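Local coordinates for Ycf54 protein (PDB 3HZE) that is of unknown function but probably assists the oxidative cyclase step of chlorophyll biosynthesis, at residues V23-E26 with R27-Y31; T71-Q74 with F75-L79. All coordinates share one frame; numbering follows the deposited sequence.

Contact 1: residues V23-E26 with R27-Y31; sequences VFRE and RQRHY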
loop_
_atom_site.group_PDB
_atom_site.type_symbol
_atom_site.label_atom_id
_atom_site.label_comp_id
_atom_site.label_asym_id
_atom_site.label_seq_id
_atom_site.Cartn_x
_atom_site.Cartn_y
_atom_site.Cartn_z
ATOM N N VAL A 23 -2.432 -11.624 -5.930
ATOM C CA VAL A 23 -1.579 -11.682 -4.747
ATOM C C VAL A 23 -2.490 -11.425 -3.539
ATOM O O VAL A 23 -2.429 -12.137 -2.535
ATOM C CB VAL A 23 -0.448 -10.609 -4.794
ATOM C CG1 VAL A 23 0.238 -10.502 -3.429
ATOM C CG2 VAL A 23 0.591 -11.002 -5.857
ATOM N N PHE A 24 -3.352 -10.419 -3.648
ATOM C CA PHE A 24 -4.271 -10.111 -2.555
ATOM C C PHE A 24 -5.250 -11.248 -2.272
ATOM O O PHE A 24 -5.390 -11.674 -1.131
ATOM C CB PHE A 24 -5.078 -8.847 -2.855
ATOM C CG PHE A 24 -4.426 -7.579 -2.364
ATOM C CD1 PHE A 24 -3.462 -6.932 -3.124
ATOM C CD2 PHE A 24 -4.785 -7.034 -1.136
ATOM C CE1 PHE A 24 -2.861 -5.749 -2.663
ATOM C CE2 PHE A 24 -4.197 -5.861 -0.663
ATOM C CZ PHE A 24 -3.235 -5.218 -1.425
ATOM N N ARG A 25 -5.936 -11.728 -3.306
ATOM C CA ARG A 25 -6.915 -12.796 -3.136
ATOM C C ARG A 25 -6.329 -14.110 -2.609
ATOM O O ARG A 25 -6.954 -14.778 -1.779
ATOM C CB ARG A 25 -7.686 -13.016 -4.445
ATOM C CG ARG A 25 -8.601 -11.829 -4.791
ATOM C CD ARG A 25 -9.755 -12.233 -5.697
ATOM N NE ARG A 25 -9.288 -12.714 -6.994
ATOM C CZ ARG A 25 -8.865 -11.929 -7.980
ATOM N NH1 ARG A 25 -8.854 -10.610 -7.827
ATOM N NH2 ARG A 25 -8.438 -12.465 -9.116
ATOM N N GLU A 26 -5.141 -14.488 -3.077
ATOM C CA GLU A 26 -4.523 -15.717 -2.583
ATOM C C GLU A 26 -4.153 -15.527 -1.116
ATOM O O GLU A 26 -4.331 -16.433 -0.303
ATOM C CB GLU A 26 -3.256 -16.078 -3.391
ATOM C CG GLU A 26 -3.536 -16.567 -4.810
ATOM C CD GLU A 26 -2.269 -16.921 -5.596
ATOM O OE1 GLU A 26 -2.363 -17.038 -6.839
ATOM O OE2 GLU A 26 -1.188 -17.095 -4.989
ATOM N N ARG A 27 -3.638 -14.349 -0.770
ATOM C CA ARG A 27 -3.252 -14.094 0.622
ATOM C C ARG A 27 -4.471 -14.033 1.533
ATOM O O ARG A 27 -4.428 -14.509 2.671
ATOM C CB ARG A 27 -2.453 -12.795 0.742
ATOM C CG ARG A 27 -1.686 -12.685 2.059
ATOM C CD ARG A 27 -0.794 -11.458 2.069
ATOM N NE ARG A 27 -0.088 -11.266 3.337
ATOM C CZ ARG A 27 1.016 -11.912 3.703
ATOM N NH1 ARG A 27 1.568 -12.818 2.905
ATOM N NH2 ARG A 27 1.588 -11.628 4.865
ATOM N N GLN A 28 -5.553 -13.434 1.038
ATOM C CA GLN A 28 -6.781 -13.343 1.818
ATOM C C GLN A 28 -7.342 -14.741 2.055
ATOM O O GLN A 28 -7.778 -15.061 3.158
ATOM C CB GLN A 28 -7.816 -12.471 1.096
ATOM C CG GLN A 28 -7.480 -10.975 1.110
ATOM C CD GLN A 28 -8.477 -10.144 0.317
ATOM O OE1 GLN A 28 -8.467 -8.912 0.380
ATOM N NE2 GLN A 28 -9.336 -10.815 -0.441
ATOM N N ARG A 29 -7.317 -15.582 1.022
ATOM C CA ARG A 29 -7.807 -16.952 1.158
ATOM C C ARG A 29 -6.951 -17.717 2.167
ATOM O O ARG A 29 -7.466 -18.513 2.961
ATOM C CB ARG A 29 -7.767 -17.681 -0.187
ATOM C CG ARG A 29 -8.736 -17.146 -1.239
ATOM C CD ARG A 29 -8.527 -17.873 -2.576
ATOM N NE ARG A 29 -9.121 -17.151 -3.701
ATOM C CZ ARG A 29 -8.554 -17.039 -4.900
ATOM N NH1 ARG A 29 -7.376 -17.598 -5.133
ATOM N NH2 ARG A 29 -9.161 -16.367 -5.867
ATOM N N HIS A 30 -5.642 -17.479 2.130
ATOM C CA HIS A 30 -4.730 -18.143 3.053
ATOM C C HIS A 30 -5.009 -17.716 4.501
ATOM O O HIS A 30 -5.002 -18.547 5.411
ATOM C CB HIS A 30 -3.281 -17.828 2.668
ATOM C CG HIS A 30 -2.278 -18.224 3.705
ATOM N ND1 HIS A 30 -2.096 -19.530 4.107
ATOM C CD2 HIS A 30 -1.399 -17.485 4.424
ATOM C CE1 HIS A 30 -1.150 -19.579 5.028
ATOM N NE2 HIS A 30 -0.710 -18.351 5.238
ATOM N N TYR A 31 -5.251 -16.427 4.715
ATOM C CA TYR A 31 -5.545 -15.917 6.061
ATOM C C TYR A 31 -6.864 -16.485 6.571
ATOM O O TYR A 31 -6.995 -16.809 7.752
ATOM C CB TYR A 31 -5.629 -14.384 6.061
ATOM C CG TYR A 31 -4.312 -13.676 6.303
ATOM C CD1 TYR A 31 -3.173 -14.005 5.570
ATOM C CD2 TYR A 31 -4.211 -12.659 7.250
ATOM C CE1 TYR A 31 -1.968 -13.334 5.767
ATOM C CE2 TYR A 31 -3.001 -11.975 7.458
ATOM C CZ TYR A 31 -1.887 -12.320 6.710
ATOM O OH TYR A 31 -0.695 -11.641 6.891
#
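Arg29 lies alongside Arg25, one turn earlier, and the pair is a worked example of how long side chains four residues apart share the surface of a helix. Both point the same way, bringing Arg29 NH2 to 3.8 Å from Arg25 NE at the edge of the Arg25 guanidinium. The two planes are turned 60° apart, and Arg25 CB lies over one face of the Arg29 group, toward its rim. With CG beside the backbone N (chi1 -67°), the Arg29 chain starts out across the preceding turn, its CG 3.0 Å from Arg25 O.

Gln28 repeats this course over Phe24. Its CG sits 3.1 Å from Phe24 O, and its OE1 comes to the edge of the Phe24 ring, 4.4 Å from CD2. The backbone beneath is regular: Arg27 N, Gln28 N, Arg29 N and His30 N donate to the carbonyls of Val23, Phe24, Arg25 and Glu26 in turn, the Gln28 N to Phe24 O bond measuring 2.8 Å.

Beyond the pair, Arg25 NH1 is salt-bridged to Glu21, which would temper the proximity of the two arginines. Glu26 meets Arg29 through CG, 4.0 Å from NH1, while Glu26 OE1 stays 5.3 Å from that nitrogen, too far for a salt bridge, though a weak long-range attraction is likely.

Arg27 takes another direction, its extended chain carrying the guanidinium off this face to where Tyr31 CE1 lies over one of its faces, toward the rim. Tyr31 OH in turn is hydrogen-bonded to Asp39. Helix 21-34 is thus polar on one side and packed on the other: Phe24 touches Leu42 and Gln28 touches Phe40, both on edge strand 40-44, and Arg27 makes cation-pi contacts with Phe40 and with Phe75 of helix 73-83.

Contact 2: residues T71-Q74 with F75-L79; sequences TNQQ and FIQWL
Phe75 N donates to Asn72 OD1 at 3.0 Å, the capping bond that makes Asn72 the N-cap of helix 73-83. The hydrogen bond is fairly straight (153° at the hydrogen), yet the donor stands above the carbonyl plane of the Asn72 amide. Asn72 sets its CG opposite its own backbone N (chi1 -180°), which brings OD1 to the amide it caps; the same N-H also makes a weak bond to Asn72 O. The Phe75 ring, roughly at right angles to the Asn72 amide, has Leu79 CG over one face, toward the rim. Next, Ile76 sets CB against Gln73 O, 3.5 Å away.

Gln77 is bonded at both ends, firmly through its backbone and weakly through its amide: its N donates to Gln73 O at 2.9 Å, and its OE1 accepts a weak bond of 3.0 Å from Gln74 NE2. The Gln74 and Gln77 side-chain amides stand nearly perpendicular, whereas the Gln73 and Gln77 amides are stacked, 26° apart, with Gln77 CD 3.8 Å from Gln73 CG. An alanine in place of Gln77 would take away the stacked amide and the acceptor, which is likely to leave the Gln74 amide less fixed and uncover the Gln73 chain. Trp78 N closes the turn on Gln74 O.

Helix 73-83 lies against the sheet through Ile76 and Leu79, which touch Ile7 of strand 3-10, and Phe75, which meets Ile68 of strand 65-70, while Trp78 touches Val23 of helix 21-34.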
loop_
_atom_site.group_PDB
_atom_site.type_symbol
_atom_site.label_atom_id
_atom_site.label_comp_id
_atom_site.label_asym_id
_atom_site.label_seq_id
_atom_site.Cartn_x
_atom_site.Cartn_y
_atom_site.Cartn_z
ATOM N N THR A 71 0.668 -4.135 8.436
ATOM C CA THR A 71 1.377 -4.065 9.703
ATOM C C THR A 71 2.425 -5.175 9.750
ATOM O O THR A 71 3.168 -5.304 10.726
ATOM C CB THR A 71 0.420 -4.186 10.895
ATOM O OG1 THR A 71 -0.467 -5.290 10.688
ATOM C CG2 THR A 71 -0.388 -2.901 11.049
ATOM N N ASN A 72 2.478 -5.974 8.684
ATOM C CA ASN A 72 3.459 -7.055 8.564
ATOM C C ASN A 72 4.574 -6.523 7.663
ATOM O O ASN A 72 4.414 -6.449 6.443
ATOM C CB ASN A 72 2.824 -8.287 7.914
ATOM C CG ASN A 72 3.805 -9.446 7.772
ATOM O OD1 ASN A 72 4.956 -9.253 7.381
ATOM N ND2 ASN A 72 3.347 -10.656 8.086
ATOM N N GLN A 73 5.706 -6.166 8.256
ATOM C CA GLN A 73 6.809 -5.612 7.485
ATOM C C GLN A 73 7.396 -6.545 6.431
ATOM O O GLN A 73 7.777 -6.090 5.355
ATOM C CB GLN A 73 7.920 -5.128 8.422
ATOM C CG GLN A 73 9.160 -4.616 7.708
ATOM C CD GLN A 73 10.138 -3.950 8.654
ATOM O OE1 GLN A 73 10.332 -4.401 9.785
ATOM N NE2 GLN A 73 10.768 -2.876 8.194
ATOM N N GLN A 74 7.470 -7.841 6.723
ATOM C CA GLN A 74 8.034 -8.777 5.755
ATOM C C GLN A 74 7.222 -8.865 4.475
ATOM O O GLN A 74 7.788 -9.041 3.402
ATOM C CB GLN A 74 8.190 -10.166 6.379
ATOM C CG GLN A 74 9.396 -10.266 7.316
ATOM C CD GLN A 74 9.379 -9.207 8.404
ATOM O OE1 GLN A 74 8.456 -9.156 9.224
ATOM N NE2 GLN A 74 10.401 -8.352 8.420
ATOM N N PHE A 75 5.902 -8.747 4.585
ATOM C CA PHE A 75 5.051 -8.803 3.404
ATOM C C PHE A 75 5.387 -7.630 2.491
ATOM O O PHE A 75 5.450 -7.774 1.270
ATOM C CB PHE A 75 3.578 -8.742 3.808
ATOM C CG PHE A 75 2.639 -8.664 2.646
ATOM C CD1 PHE A 75 2.654 -9.639 1.649
ATOM C CD2 PHE A 75 1.747 -7.608 2.535
ATOM C CE1 PHE A 75 1.787 -9.554 0.553
ATOM C CE2 PHE A 75 0.874 -7.514 1.440
ATOM C CZ PHE A 75 0.897 -8.491 0.451
ATOM N N ILE A 76 5.600 -6.463 3.095
ATOM C CA ILE A 76 5.931 -5.265 2.337
ATOM C C ILE A 76 7.316 -5.411 1.719
ATOM O O ILE A 76 7.530 -5.029 0.568
ATOM C CB ILE A 76 5.872 -4.012 3.245
ATOM C CG1 ILE A 76 4.429 -3.796 3.710
ATOM C CG2 ILE A 76 6.384 -2.791 2.513
ATOM C CD1 ILE A 76 3.417 -3.617 2.555
ATOM N N GLN A 77 8.260 -5.963 2.477
ATOM C CA GLN A 77 9.606 -6.158 1.949
ATOM C C GLN A 77 9.537 -7.153 0.791
ATOM O O GLN A 77 10.269 -7.034 -0.186
ATOM C CB GLN A 77 10.552 -6.694 3.034
ATOM C CG GLN A 77 10.712 -5.773 4.235
ATOM C CD GLN A 77 11.580 -6.384 5.326
ATOM O OE1 GLN A 77 11.413 -7.552 5.685
ATOM N NE2 GLN A 77 12.501 -5.591 5.868
ATOM N N TRP A 78 8.655 -8.139 0.906
ATOM C CA TRP A 78 8.499 -9.126 -0.152
ATOM C C TRP A 78 7.977 -8.446 -1.425
ATOM O O TRP A 78 8.462 -8.715 -2.531
ATOM C CB TRP A 78 7.537 -10.224 0.297
ATOM C CG TRP A 78 7.209 -11.204 -0.775
ATOM C CD1 TRP A 78 7.957 -12.271 -1.178
ATOM C CD2 TRP A 78 6.043 -11.191 -1.607
ATOM N NE1 TRP A 78 7.329 -12.927 -2.211
ATOM C CE2 TRP A 78 6.151 -12.284 -2.492
ATOM C CE3 TRP A 78 4.914 -10.358 -1.687
ATOM C CZ2 TRP A 78 5.171 -12.572 -3.449
ATOM C CZ3 TRP A 78 3.940 -10.643 -2.636
ATOM C CH2 TRP A 78 4.075 -11.742 -3.505
ATOM N N LEU A 79 6.991 -7.565 -1.271
ATOM C CA LEU A 79 6.433 -6.847 -2.424
ATOM C C LEU A 79 7.513 -6.012 -3.119
ATOM O O LEU A 79 7.569 -5.961 -4.341
ATOM C CB LEU A 79 5.275 -5.936 -1.982
ATOM C CG LEU A 79 3.910 -6.605 -1.760
ATOM C CD1 LEU A 79 2.928 -5.596 -1.172
ATOM C CD2 LEU A 79 3.378 -7.141 -3.088
#

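How the contacts relate
Both contacts are local, yet they differ in burial. Contact 1 lies at the surface, inside helix 21-34, with none of its touching residues buried; contact 2 opens helix 73-83 and is partly buried, with Phe75, Ile76 and Leu79 turned to the sheet. Arginine side chains carry much of the first, whereas neutral amides do the work in the second, as a helix cap and as a cluster of glutamines. The helices pack together with the centres of the contacts about 14 Å apart: Val23 CG1 meets Trp78 CZ3 at 3.8 Å, and Arg27 NH2 lies 3.8 Å from Asn72 ND2, beside the cap.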